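Local structure of dihydrolipoyl dehydrogenase (Elizabethkingia anophelis NUHP1, 6UZI) at residues A[165-169]-A[251-256]; A[243-247]-A[258-263]; A[352-356]-A[367-371]; A[381-387]-A[405-411]; A[389-395]-A[454-459]. The protein probably catalyses the NAD(+)-dependent oxidation of protein-bound dihydrolipoyl-lysine to lipoyl-lysine, using one FAD per subunit and a redox-active disulfide. All coordinates share one frame; numbering follows the deposited sequence.

Contact 1 of 5, residues A[165-169]-A[251-256]; sequences DKERV and RNGDTV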
# COMPACT_ATOMS: atom_id res chain seq x y z
N ASP A 165 21.18 24.36 20.58
CA ASP A 165 20.55 25.52 21.20
C ASP A 165 19.03 25.52 21.09
O ASP A 165 18.41 26.50 21.52
CB ASP A 165 21.12 26.82 20.61
CG ASP A 165 20.92 26.93 19.10
OD1 ASP A 165 21.71 27.65 18.46
OD2 ASP A 165 20.01 26.28 18.54
N LYS A 166 18.42 24.48 20.53
CA LYS A 166 16.97 24.37 20.38
C LYS A 166 16.38 25.52 19.56
O LYS A 166 15.18 25.79 19.65
CB LYS A 166 16.27 24.28 21.75
CG LYS A 166 16.88 23.23 22.68
CD LYS A 166 15.84 22.47 23.48
CE LYS A 166 16.48 21.30 24.22
NZ LYS A 166 15.48 20.32 24.74
N GLU A 167 17.21 26.19 18.77
CA GLU A 167 16.74 27.26 17.89
C GLU A 167 17.19 27.00 16.46
O GLU A 167 16.37 26.67 15.60
CB GLU A 167 17.26 28.62 18.36
CG GLU A 167 16.33 29.32 19.32
CD GLU A 167 17.03 30.39 20.13
OE1 GLU A 167 16.52 30.74 21.21
OE2 GLU A 167 18.10 30.88 19.69
N ARG A 168 18.49 27.11 16.21
CA ARG A 168 19.02 26.86 14.88
C ARG A 168 19.96 25.67 14.81
O ARG A 168 20.10 25.08 13.73
CB ARG A 168 19.75 28.11 14.36
CG ARG A 168 18.88 29.36 14.43
CD ARG A 168 19.47 30.53 13.66
NE ARG A 168 18.67 30.80 12.46
CZ ARG A 168 17.69 31.69 12.40
NH1 ARG A 168 17.02 31.85 11.26
NH2 ARG A 168 17.38 32.43 13.46
N VAL A 169 20.59 25.28 15.91
CA VAL A 169 21.37 24.05 15.98
C VAL A 169 20.57 23.04 16.78
O VAL A 169 20.61 23.02 18.01
CB VAL A 169 22.76 24.30 16.59
CG1 VAL A 169 23.53 23.00 16.70
CG2 VAL A 169 23.53 25.28 15.72
N ARG A 251 27.18 28.72 15.37
CA ARG A 251 26.03 29.59 15.17
C ARG A 251 26.49 31.05 15.23
O ARG A 251 27.06 31.47 16.24
CB ARG A 251 24.94 29.34 16.21
CG ARG A 251 23.90 30.46 16.20
CD ARG A 251 22.51 30.00 16.58
NE ARG A 251 21.53 31.06 16.40
CZ ARG A 251 20.41 31.16 17.11
NH1 ARG A 251 20.14 30.27 18.05
NH2 ARG A 251 19.56 32.16 16.89
N ASN A 252 26.27 31.79 14.16
CA ASN A 252 26.62 33.21 14.07
C ASN A 252 25.34 33.99 13.80
O ASN A 252 25.06 34.36 12.66
CB ASN A 252 27.67 33.44 12.99
CG ASN A 252 28.90 32.58 13.18
OD1 ASN A 252 29.63 32.73 14.16
ND2 ASN A 252 29.14 31.66 12.23
N GLY A 253 24.55 34.21 14.84
CA GLY A 253 23.31 34.93 14.64
C GLY A 253 22.30 34.07 13.90
O GLY A 253 21.88 33.04 14.41
N ASP A 254 21.93 34.48 12.69
CA ASP A 254 20.98 33.75 11.86
C ASP A 254 21.65 32.70 10.98
O ASP A 254 21.01 32.19 10.06
CB ASP A 254 20.18 34.71 10.98
CG ASP A 254 19.27 35.62 11.77
OD1 ASP A 254 18.94 35.29 12.93
OD2 ASP A 254 18.86 36.66 11.21
N THR A 255 22.91 32.36 11.23
CA THR A 255 23.64 31.50 10.33
C THR A 255 24.40 30.42 11.10
O THR A 255 24.94 30.68 12.17
CB THR A 255 24.62 32.32 9.49
OG1 THR A 255 23.89 33.33 8.78
CG2 THR A 255 25.38 31.46 8.50
N VAL A 256 24.42 29.23 10.52
CA VAL A 256 25.19 28.11 11.05
C VAL A 256 26.26 27.76 10.03
O VAL A 256 25.97 27.66 8.83
CB VAL A 256 24.30 26.90 11.34
CG1 VAL A 256 25.13 25.78 11.92
CG2 VAL A 256 23.17 27.29 12.29
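Arg251 joins Asp165 and Glu167 in a salt-bridge network between the loop ahead of strand 169-170 and the tight turn of the hairpin 245-252/255-261, in what is, as in relatives, the Rossmann-type NAD domain. The charged contacts converge on one nitrogen. Arg251 NH1 reaches Asp165 OD1 at 3.1 Å, meeting it from above the carboxylate plane, and Glu167 OE2 at 2.7 Å, there on the anti side and close to the plane. Both bonds are nearly straight (165° and 163°), and both oxygens lie at the edge of the guanidinium. Its rotation is further fixed by Arg251 NE, which donates in the carbonyl plane to Gly253 O within the same turn (2.8 Å). Asp165 is itself anchored: OD2 accepts from the backbone N atoms of Glu167, Arg168 and Val169, an Asx turn extended into an Asx motif, which leaves OD1 for Arg251.

Arg168 packs its CG over one face of the Arg251 guanidinium, 3.6 Å above its centre; the apolar contact is Val169 CG2 against Val256 CG2 at 4.0 Å. Arg168 then bends at chi3 (110°), and its NE donates to Asp273 O while Tyr274 receives a cation-pi contact. Asp254 pairs with Arg168 by charge alone: OD1 hovers over a guanidinium face, 3.3 Å from Arg168 NH2, with no N-H aimed at it.

Contact 2 of 5, residues A[243-247]-A[258-263]; sequences STAVS and VTAKDK. With EDO (1,2-ethanediol), chain I.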
# COMPACT_ATOMS: atom_id res chain seq x y z
N SER A 243 31.06 11.13 2.74
CA SER A 243 32.45 10.84 3.14
C SER A 243 33.16 12.10 3.63
O SER A 243 34.31 12.36 3.30
CB SER A 243 33.22 10.21 1.98
OG SER A 243 32.60 9.03 1.51
N THR A 244 32.47 12.87 4.47
CA THR A 244 32.93 14.18 4.89
C THR A 244 32.88 14.24 6.41
O THR A 244 31.81 14.07 7.00
CB THR A 244 32.08 15.28 4.26
OG1 THR A 244 32.09 15.13 2.84
CG2 THR A 244 32.62 16.65 4.59
N ALA A 245 34.02 14.49 7.04
CA ALA A 245 34.15 14.45 8.49
C ALA A 245 34.00 15.86 9.04
O ALA A 245 34.90 16.69 8.87
CB ALA A 245 35.49 13.83 8.90
N VAL A 246 32.87 16.11 9.70
CA VAL A 246 32.60 17.42 10.29
C VAL A 246 33.48 17.60 11.51
O VAL A 246 33.70 16.67 12.29
CB VAL A 246 31.11 17.56 10.66
CG1 VAL A 246 30.86 18.89 11.34
CG2 VAL A 246 30.24 17.42 9.43
N SER A 247 34.03 18.81 11.66
CA SER A 247 34.84 19.15 12.82
C SER A 247 34.31 20.35 13.59
O SER A 247 34.82 20.63 14.68
CB SER A 247 36.28 19.43 12.39
OG SER A 247 36.33 20.48 11.44
N VAL A 258 29.16 24.97 9.09
CA VAL A 258 29.63 23.60 9.32
C VAL A 258 30.97 23.45 8.61
O VAL A 258 31.05 23.60 7.39
CB VAL A 258 28.61 22.57 8.80
CG1 VAL A 258 29.14 21.16 8.93
CG2 VAL A 258 27.28 22.72 9.53
N THR A 259 32.02 23.17 9.38
CA THR A 259 33.36 22.98 8.82
C THR A 259 33.73 21.50 8.88
O THR A 259 33.42 20.82 9.87
CB THR A 259 34.42 23.82 9.56
OG1 THR A 259 34.42 23.53 10.96
CG2 THR A 259 34.17 25.30 9.35
N ALA A 260 34.38 21.01 7.83
CA ALA A 260 34.67 19.59 7.70
C ALA A 260 35.81 19.37 6.72
O ALA A 260 36.30 20.31 6.08
CB ALA A 260 33.42 18.82 7.25
N LYS A 261 36.21 18.11 6.57
CA LYS A 261 37.20 17.71 5.57
C LYS A 261 36.61 16.55 4.77
O LYS A 261 35.93 15.69 5.33
CB LYS A 261 38.53 17.32 6.20
CG LYS A 261 39.33 18.51 6.69
CD LYS A 261 40.73 18.11 7.15
CE LYS A 261 41.54 19.32 7.63
NZ LYS A 261 41.91 20.25 6.52
N ASP A 262 36.90 16.53 3.47
CA ASP A 262 36.34 15.54 2.56
C ASP A 262 37.27 14.33 2.47
O ASP A 262 38.30 14.26 3.14
CB ASP A 262 36.05 16.17 1.20
CG ASP A 262 37.32 16.64 0.48
OD1 ASP A 262 38.45 16.42 0.98
OD2 ASP A 262 37.18 17.25 -0.60
N LYS A 263 36.92 13.37 1.60
CA LYS A 263 37.70 12.15 1.54
C LYS A 263 39.10 12.38 1.00
O LYS A 263 40.01 11.61 1.31
CB LYS A 263 36.96 11.10 0.71
CG LYS A 263 36.82 11.43 -0.76
CD LYS A 263 35.62 10.72 -1.34
CE LYS A 263 35.96 9.86 -2.54
NZ LYS A 263 34.93 8.78 -2.73
C1 EDO I . 32.12 13.94 12.59
O1 EDO I . 32.57 13.18 13.72
C2 EDO I . 31.61 12.99 11.51
O2 EDO I . 30.98 13.73 10.44
O HOH W 1 31.83 9.41 -1.53
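The beta hairpin of strands 245-252 and 255-261 has its open end here, where Ala245 and Lys261 face each other as an antiparallel hydrogen-bonded pair. Ala245 N donates to Lys261 O (2.8 Å) and Lys261 N returns a bond to Ala245 O (3.0 Å). One pair farther along, Val246 and Ala260 make a non-hydrogen-bonded pair, and beyond it Ser247 N binds Thr259 O at 2.8 Å. Ser247 OG adds a weak bond to that same oxygen: with chi1 at 58° the hydroxyl lies between the backbone N and the carbonyl carbon, which brings it within weak bonding distance of Thr259 O.

Val246 and Ala260 share one face, and Thr244 and Val258 border it with apolar groups. Thr244 CG2, swung anti to its amide nitrogen, meets Ala260 CB at 3.5 Å, while its OG1 binds Leu242 O. Val246 CG1 touches Val258 CG1 at 3.7 Å, and Val246 CG2 rests by Ala260 CB at 4.1 Å. Val258 packs on Ile186 and Ile188, and Thr244 and Val246 on Val211, all of the parallel sheet. On the far side of strand 245-252, Val246 N donates to O2 of a 1,2-ethanediol, probably from the crystallisation liquor. Lys261 leads away from the pair to a salt bridge with Asp267.

Strand 267-272 continues the hairpin into a three-stranded antiparallel meander. Such a meander packed on a parallel five-stranded sheet is characteristic of the NAD domain in this family of pyridine nucleotide-disulfide oxidoreductases, and Glu212 and Gly189, predicted to bind NAD, lie close by.

Contact 3 of 5, residues A[352-356]-A[367-371]; sequences YNLIP and GVGKT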
# COMPACT_ATOMS: atom_id res chain seq x y z
N TYR A 352 14.12 -12.08 14.11
CA TYR A 352 14.63 -10.73 13.86
C TYR A 352 15.01 -10.52 12.40
O TYR A 352 15.03 -9.38 11.93
CB TYR A 352 15.83 -10.48 14.78
CG TYR A 352 15.44 -10.25 16.23
CD1 TYR A 352 15.07 -8.99 16.69
CD2 TYR A 352 15.39 -11.31 17.13
CE1 TYR A 352 14.70 -8.78 18.02
CE2 TYR A 352 15.01 -11.12 18.45
CZ TYR A 352 14.68 -9.85 18.89
OH TYR A 352 14.30 -9.67 20.20
N ASN A 353 15.26 -11.60 11.65
CA ASN A 353 15.53 -11.46 10.22
C ASN A 353 14.29 -11.02 9.45
O ASN A 353 14.43 -10.49 8.34
CB ASN A 353 16.06 -12.78 9.66
CG ASN A 353 16.71 -12.61 8.29
OD1 ASN A 353 17.47 -11.67 8.07
ND2 ASN A 353 16.40 -13.51 7.37
N LEU A 354 13.10 -11.19 10.02
CA LEU A 354 11.84 -10.88 9.34
C LEU A 354 11.16 -9.65 9.91
O LEU A 354 9.95 -9.50 9.77
CB LEU A 354 10.89 -12.08 9.39
CG LEU A 354 11.44 -13.33 8.70
CD1 LEU A 354 10.37 -14.39 8.61
CD2 LEU A 354 11.98 -12.98 7.32
N ILE A 355 11.92 -8.76 10.55
CA ILE A 355 11.42 -7.47 11.01
C ILE A 355 11.72 -6.45 9.92
O ILE A 355 12.90 -6.18 9.64
CB ILE A 355 12.06 -7.06 12.33
CG1 ILE A 355 11.70 -8.06 13.42
CG2 ILE A 355 11.62 -5.65 12.73
CD1 ILE A 355 12.38 -7.80 14.73
N PRO A 356 10.72 -5.85 9.29
CA PRO A 356 11.00 -4.93 8.18
C PRO A 356 11.48 -3.57 8.67
O PRO A 356 11.20 -3.15 9.79
CB PRO A 356 9.63 -4.80 7.49
CG PRO A 356 8.64 -4.96 8.64
CD PRO A 356 9.27 -6.00 9.55
N GLY A 367 12.71 -2.66 3.42
CA GLY A 367 13.47 -3.87 3.22
C GLY A 367 13.18 -4.88 4.32
O GLY A 367 12.88 -4.51 5.46
N VAL A 368 13.28 -6.16 3.95
CA VAL A 368 13.17 -7.24 4.91
C VAL A 368 14.08 -8.36 4.45
O VAL A 368 14.32 -8.54 3.25
CB VAL A 368 11.71 -7.73 5.09
CG1 VAL A 368 11.20 -8.43 3.85
CG2 VAL A 368 11.58 -8.63 6.31
N GLY A 369 14.63 -9.10 5.41
CA GLY A 369 15.50 -10.21 5.11
C GLY A 369 16.96 -9.80 5.01
O GLY A 369 17.40 -8.78 5.55
N LYS A 370 17.72 -10.61 4.28
CA LYS A 370 19.13 -10.37 4.09
C LYS A 370 19.37 -9.36 2.97
O LYS A 370 18.61 -9.28 2.00
CB LYS A 370 19.86 -11.67 3.77
CG LYS A 370 19.76 -12.71 4.88
CD LYS A 370 20.38 -12.21 6.19
CE LYS A 370 20.30 -13.26 7.28
NZ LYS A 370 21.08 -12.92 8.50
N THR A 371 20.41 -8.55 3.13
CA THR A 371 20.86 -7.71 2.03
C THR A 371 21.79 -8.52 1.13
O THR A 371 22.29 -9.58 1.52
CB THR A 371 21.58 -6.46 2.52
OG1 THR A 371 22.82 -6.83 3.14
CG2 THR A 371 20.72 -5.70 3.52
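Asn353 and Gly369 bring two backbones together that run in nearly opposite directions, 169° apart from end to end, without forming a regular pair of strands. Residues 352-353 make a short 3-10 turn, whereas 367-369 end a strand. Gly369 N donates only weakly to Asn353 O (3.2 Å), the angle at the hydrogen being 127°, and Gly369 CA, in a residue of positive phi, approaches Asn353 O at 3.4 Å. At the other end Pro356 CA lies 3.3 Å from Gly367 O, a CA-H...O contact where a proline has no amide hydrogen to offer.

Val368 supplies the apolar part. Its CG2 branch, anti to the backbone N, lies against the main chain of Leu354, with Val368 CG2 at 3.8 Å from Leu354 C. The same Val368 CG2 is more loosely placed against Leu354 CD2 at 4.5 Å. Val368 CB faces Pro356 CB at 4.3 Å. Beside this, the side chains of Asn353 and Lys370 cross at about a right angle: the amide oxygen Asn353 OD1 touches the aliphatic end of the lysine, 3.3 Å from Lys370 CE, so the contact is made by carbon rather than by the ammonium.

The pairing continues the meeting of strands 357-359 and 364-369 at one edge of the dimerisation-domain sheet. Helix 426-438 covers Leu354, Pro356 and Val368. Helix 329-343 receives Ile355, its His330 binding Pro356 O, and Ser450 of the second subunit packs on Ile355 and Pro356.

Contact 4 of 5, residues A[381-387]-A[405-411]; sequences AYKTGSF and IKILADE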
# COMPACT_ATOMS: atom_id res chain seq x y z
N ALA A 381 25.16 -18.65 -2.27
CA ALA A 381 24.87 -18.59 -3.69
C ALA A 381 23.45 -18.08 -3.89
O ALA A 381 22.49 -18.74 -3.48
CB ALA A 381 25.06 -19.97 -4.31
N TYR A 382 23.30 -16.93 -4.55
CA TYR A 382 22.00 -16.29 -4.63
C TYR A 382 21.72 -15.81 -6.06
O TYR A 382 22.64 -15.56 -6.84
CB TYR A 382 21.91 -15.09 -3.66
CG TYR A 382 22.86 -13.97 -3.99
CD1 TYR A 382 22.46 -12.89 -4.78
CD2 TYR A 382 24.17 -13.98 -3.52
CE1 TYR A 382 23.33 -11.86 -5.09
CE2 TYR A 382 25.06 -12.95 -3.83
CZ TYR A 382 24.63 -11.89 -4.61
OH TYR A 382 25.50 -10.88 -4.92
N LYS A 383 20.43 -15.71 -6.37
CA LYS A 383 19.90 -15.11 -7.59
C LYS A 383 19.31 -13.74 -7.26
O LYS A 383 18.92 -13.47 -6.12
CB LYS A 383 18.79 -15.96 -8.22
CG LYS A 383 19.17 -17.37 -8.55
CD LYS A 383 18.00 -18.10 -9.19
CE LYS A 383 16.87 -18.36 -8.19
NZ LYS A 383 15.79 -19.21 -8.77
N THR A 384 19.24 -12.88 -8.27
CA THR A 384 18.65 -11.56 -8.16
C THR A 384 17.53 -11.39 -9.18
O THR A 384 17.70 -11.73 -10.35
CB THR A 384 19.70 -10.46 -8.35
OG1 THR A 384 20.71 -10.57 -7.35
CG2 THR A 384 19.05 -9.09 -8.27
N GLY A 385 16.39 -10.89 -8.72
CA GLY A 385 15.33 -10.46 -9.61
C GLY A 385 15.04 -8.99 -9.35
O GLY A 385 15.16 -8.52 -8.22
N SER A 386 14.68 -8.27 -10.40
CA SER A 386 14.57 -6.82 -10.29
C SER A 386 13.61 -6.29 -11.35
O SER A 386 13.82 -6.52 -12.54
CB SER A 386 15.95 -6.18 -10.43
OG SER A 386 15.93 -4.82 -10.06
N PHE A 387 12.55 -5.59 -10.92
CA PHE A 387 11.60 -4.99 -11.84
C PHE A 387 11.43 -3.51 -11.53
O PHE A 387 11.29 -3.13 -10.37
CB PHE A 387 10.24 -5.69 -11.77
CG PHE A 387 9.26 -5.21 -12.79
CD1 PHE A 387 9.28 -5.71 -14.08
CD2 PHE A 387 8.30 -4.27 -12.45
CE1 PHE A 387 8.37 -5.28 -15.03
CE2 PHE A 387 7.39 -3.83 -13.40
CZ PHE A 387 7.42 -4.34 -14.69
N ILE A 405 11.85 -2.83 -7.43
CA ILE A 405 11.67 -3.92 -6.49
C ILE A 405 12.75 -4.96 -6.75
O ILE A 405 12.97 -5.35 -7.91
CB ILE A 405 10.27 -4.55 -6.61
CG1 ILE A 405 9.19 -3.48 -6.44
CG2 ILE A 405 10.11 -5.67 -5.59
CD1 ILE A 405 9.02 -3.05 -5.01
N LYS A 406 13.41 -5.40 -5.69
CA LYS A 406 14.55 -6.30 -5.81
C LYS A 406 14.35 -7.49 -4.89
O LYS A 406 14.10 -7.33 -3.70
CB LYS A 406 15.85 -5.57 -5.49
CG LYS A 406 17.07 -6.46 -5.31
CD LYS A 406 18.24 -5.65 -4.74
CE LYS A 406 19.56 -6.40 -4.90
NZ LYS A 406 20.70 -5.60 -4.39
N ILE A 407 14.45 -8.69 -5.45
CA ILE A 407 14.26 -9.93 -4.71
C ILE A 407 15.54 -10.76 -4.80
O ILE A 407 16.10 -10.92 -5.89
CB ILE A 407 13.06 -10.73 -5.24
CG1 ILE A 407 11.75 -10.01 -4.89
CG2 ILE A 407 13.06 -12.15 -4.66
CD1 ILE A 407 10.51 -10.66 -5.50
N LEU A 408 15.99 -11.27 -3.66
CA LEU A 408 17.12 -12.18 -3.58
C LEU A 408 16.61 -13.57 -3.23
O LEU A 408 15.81 -13.72 -2.29
CB LEU A 408 18.12 -11.69 -2.53
CG LEU A 408 18.64 -10.27 -2.74
CD1 LEU A 408 19.38 -9.77 -1.51
CD2 LEU A 408 19.55 -10.22 -3.95
N ALA A 409 17.05 -14.58 -3.98
CA ALA A 409 16.59 -15.95 -3.80
C ALA A 409 17.77 -16.91 -3.79
O ALA A 409 18.78 -16.68 -4.48
CB ALA A 409 15.62 -16.35 -4.91
N ASP A 410 17.65 -17.99 -3.01
CA ASP A 410 18.68 -19.02 -3.00
C ASP A 410 18.74 -19.68 -4.38
O ASP A 410 17.72 -20.07 -4.94
CB ASP A 410 18.38 -20.07 -1.92
CG ASP A 410 19.53 -21.06 -1.72
OD1 ASP A 410 19.47 -22.18 -2.30
OD2 ASP A 410 20.50 -20.72 -1.02
N GLU A 411 19.95 -19.81 -4.92
CA GLU A 411 20.07 -20.31 -6.28
C GLU A 411 19.64 -21.76 -6.40
O GLU A 411 19.06 -22.15 -7.43
CB GLU A 411 21.50 -20.13 -6.78
CG GLU A 411 21.65 -20.38 -8.27
CD GLU A 411 21.93 -21.83 -8.60
OE1 GLU A 411 22.77 -22.45 -7.91
OE2 GLU A 411 21.31 -22.36 -9.54
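Lys383 and Ala409 pair in the antiparallel sheet of the dimerisation domain, where strand 382-388 is an edge strand of that sheet within the chain and lies against 404-410. The register is regular. Hydrogen-bonded pairs Lys383/Ala409, Gly385/Ile407 and Phe387/Ile405 each exchange two backbone bonds. Lys383 N reaches Ala409 O at 2.7 Å, and the return bond from Ala409 N to Lys383 O measures 3.1 Å. Glu411 N closes the end on Ala381 O.

The Lys383 side chain can be followed outward across its neighbour. Lys383 CB stands 3.8 Å from Ala409 O, at the strand it has just bonded. Lys383 CG, anti to the carbonyl carbon (chi1 -56°), runs past Glu411, meeting Glu411 CA at 3.8 Å and touching its CG, the two side chains crossing at about a right angle. CD still skirts Glu411 CA. A bend at chi3 (-70°) then turns Lys383 CE back, 4.0 Å from Ala409 CB and 3.8 Å from Asp410 O. NZ ends in a salt bridge with Asp414, just past the strand, and not on Glu411.

Ala409, Ile405, Ile407 and Phe387 lie on the same face as Lys383, and there helix 458-469 covers Phe387, Ile405 and Ile407. The reverse face carries Thr384, Ser386, Lys406 and Leu408, with Lys406 NZ held by Asp222 and Glu372. On that side Leu408 lies alongside both Tyr382 and Thr384: Leu408 CD2 touches Tyr382 CD1 at 4.0 Å and Thr384 OG1 at 3.6 Å.

Contact 5 of 5, residues A[389-395]-A[454-459]; sequences MRALGRS and PTYTEA. With ZN (zinc ion), chain F.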
# COMPACT_ATOMS: atom_id res chain seq x y z
N MET A 389 9.76 0.29 -11.20
CA MET A 389 8.44 0.83 -10.89
C MET A 389 7.84 1.61 -12.05
O MET A 389 6.62 1.67 -12.19
CB MET A 389 8.50 1.72 -9.65
CG MET A 389 8.85 1.01 -8.36
SD MET A 389 7.60 -0.18 -7.86
CE MET A 389 6.22 0.90 -7.49
N ARG A 390 8.69 2.24 -12.87
CA ARG A 390 8.20 3.05 -13.98
C ARG A 390 7.48 2.22 -15.03
O ARG A 390 6.74 2.78 -15.85
CB ARG A 390 9.36 3.84 -14.59
CG ARG A 390 10.51 2.96 -15.08
CD ARG A 390 11.72 3.80 -15.51
NE ARG A 390 12.98 3.10 -15.25
CZ ARG A 390 13.63 2.35 -16.14
NH1 ARG A 390 13.15 2.19 -17.36
NH2 ARG A 390 14.77 1.77 -15.80
N ALA A 391 7.67 0.90 -15.03
CA ALA A 391 7.03 0.05 -16.03
C ALA A 391 5.61 -0.35 -15.65
O ALA A 391 4.91 -0.93 -16.49
CB ALA A 391 7.87 -1.20 -16.28
N LEU A 392 5.18 -0.06 -14.42
CA LEU A 392 3.84 -0.39 -13.96
C LEU A 392 2.82 0.59 -14.52
O LEU A 392 3.03 1.80 -14.51
CB LEU A 392 3.76 -0.37 -12.44
CG LEU A 392 4.55 -1.41 -11.65
CD1 LEU A 392 4.38 -1.18 -10.15
CD2 LEU A 392 4.08 -2.80 -12.03
N GLY A 393 1.70 0.05 -15.01
CA GLY A 393 0.61 0.90 -15.46
C GLY A 393 0.06 1.76 -14.35
O GLY A 393 -0.36 2.90 -14.58
N ARG A 394 0.04 1.23 -13.12
CA ARG A 394 -0.41 2.02 -11.98
C ARG A 394 0.48 3.25 -11.76
O ARG A 394 -0.02 4.34 -11.50
CB ARG A 394 -0.44 1.15 -10.72
CG ARG A 394 -1.12 1.80 -9.54
CD ARG A 394 -2.59 2.03 -9.83
NE ARG A 394 -3.25 2.85 -8.82
CZ ARG A 394 -3.44 4.16 -8.93
NH1 ARG A 394 -3.00 4.81 -10.00
NH2 ARG A 394 -4.06 4.82 -7.97
N SER A 395 1.81 3.08 -11.90
CA SER A 395 2.72 4.21 -11.70
C SER A 395 2.56 5.25 -12.79
O SER A 395 2.65 6.46 -12.52
CB SER A 395 4.16 3.72 -11.66
OG SER A 395 4.31 2.63 -10.77
N PRO A 454 -4.65 -2.88 -11.85
CA PRO A 454 -3.27 -2.41 -11.69
C PRO A 454 -2.92 -1.98 -10.26
O PRO A 454 -3.63 -1.16 -9.69
CB PRO A 454 -3.21 -1.21 -12.64
CG PRO A 454 -4.60 -0.65 -12.57
CD PRO A 454 -5.53 -1.81 -12.35
N THR A 455 -1.84 -2.52 -9.70
CA THR A 455 -1.36 -2.14 -8.38
C THR A 455 0.15 -2.05 -8.40
O THR A 455 0.81 -2.54 -9.31
CB THR A 455 -1.79 -3.13 -7.30
OG1 THR A 455 -1.28 -4.43 -7.63
CG2 THR A 455 -3.30 -3.17 -7.16
N TYR A 456 0.71 -1.41 -7.37
CA TYR A 456 2.16 -1.35 -7.26
C TYR A 456 2.75 -2.70 -6.90
O TYR A 456 3.91 -2.97 -7.23
CB TYR A 456 2.56 -0.29 -6.24
CG TYR A 456 2.10 1.09 -6.61
CD1 TYR A 456 1.10 1.74 -5.88
CD2 TYR A 456 2.62 1.74 -7.73
CE1 TYR A 456 0.66 3.00 -6.24
CE2 TYR A 456 2.19 3.00 -8.09
CZ TYR A 456 1.21 3.63 -7.34
OH TYR A 456 0.77 4.88 -7.70
N THR A 457 1.97 -3.57 -6.24
CA THR A 457 2.47 -4.88 -5.85
C THR A 457 2.75 -5.79 -7.05
O THR A 457 3.48 -6.77 -6.90
CB THR A 457 1.48 -5.58 -4.91
OG1 THR A 457 0.19 -5.66 -5.53
CG2 THR A 457 1.36 -4.80 -3.60
N GLU A 458 2.22 -5.46 -8.23
CA GLU A 458 2.55 -6.26 -9.41
C GLU A 458 4.04 -6.22 -9.69
O GLU A 458 4.58 -7.16 -10.30
CB GLU A 458 1.78 -5.76 -10.64
CG GLU A 458 0.28 -5.85 -10.53
CD GLU A 458 -0.42 -5.69 -11.86
OE1 GLU A 458 -0.71 -4.54 -12.24
OE2 GLU A 458 -0.69 -6.72 -12.52
N ALA A 459 4.73 -5.17 -9.24
CA ALA A 459 6.18 -5.12 -9.38
C ALA A 459 6.84 -6.22 -8.57
O ALA A 459 7.87 -6.77 -8.98
CB ALA A 459 6.71 -3.76 -8.96
ZN ZN F . -0.62 -6.76 -14.69
O HOH W 2 0.55 -1.50 -12.63
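Arg394 lays its aliphatic chain over the ring of Tyr456, a CH-pi contact in the dimerisation domain where the start of helix 393-398 meets the loop leading into helix 458-469. Arg394 CG stands 3.8 Å from the centroid of the Tyr456 ring, 16° off the normal. A bend at chi2 (65°) then carries Arg394 CD to Pro454 O at 3.4 Å, with the guanidinium tilted only 19° from the ring plane. At the ring's edge lies Ser395 OG, 3.4 Å from Tyr456 CE2, and Met389 CE reaches Tyr456 CD2 at 3.7 Å. Leu392 packs beside them: Leu392 CD1 touches Ala459 CB (3.7 Å), while CD2 lies by Glu458 CB.

Several bonds position this shell. Ser395 OG donates to Met389 O, which also takes Leu392 N from the opposite face of its carbonyl plane. Tyr456 OH bonds Ser398, and a type I turn runs from Thr455 to Glu458. A water accepts from Arg394 N and donates weakly to Glu458 OE1, linking the two segments near the metal.

The outer shell is the subunit interface. Arg394 NH1 makes a salt bridge with Asp63 of the second subunit, and Tyr360 of that subunit donates to Pro454 O. Pro454 follows a cis peptide bond and touches a bound FAD. Just before it stands His453, the predicted proton acceptor, which binds zinc together with Glu458 and with Glu333 of the second subunit; Glu458 OE2 lies 2.2 Å from the zinc ion.

Overall arrangement
All touching residues of contact 5 are buried, whereas the other four each combine buried with partly exposed or exposed residues. Contacts 1 and 2 lie at the two ends of one hairpin, strands 245-252 and 255-261, with centres 19 Å apart: paired charges tie down the turn, backbone bonds and small apolar groups the open end. Contacts 3 and 4 share the dimerisation-domain sheet, one near each edge, and meet where Leu408 CD1 packs on Lys370 and Thr371. Contact 4 also packs against contact 5, with Ile405 and Phe387 against Met389, Leu392 and Ala459. Contacts 3 and 5 both reach the second subunit, but metal binding belongs to contact 5, about 44 Å from contact 1 between centres.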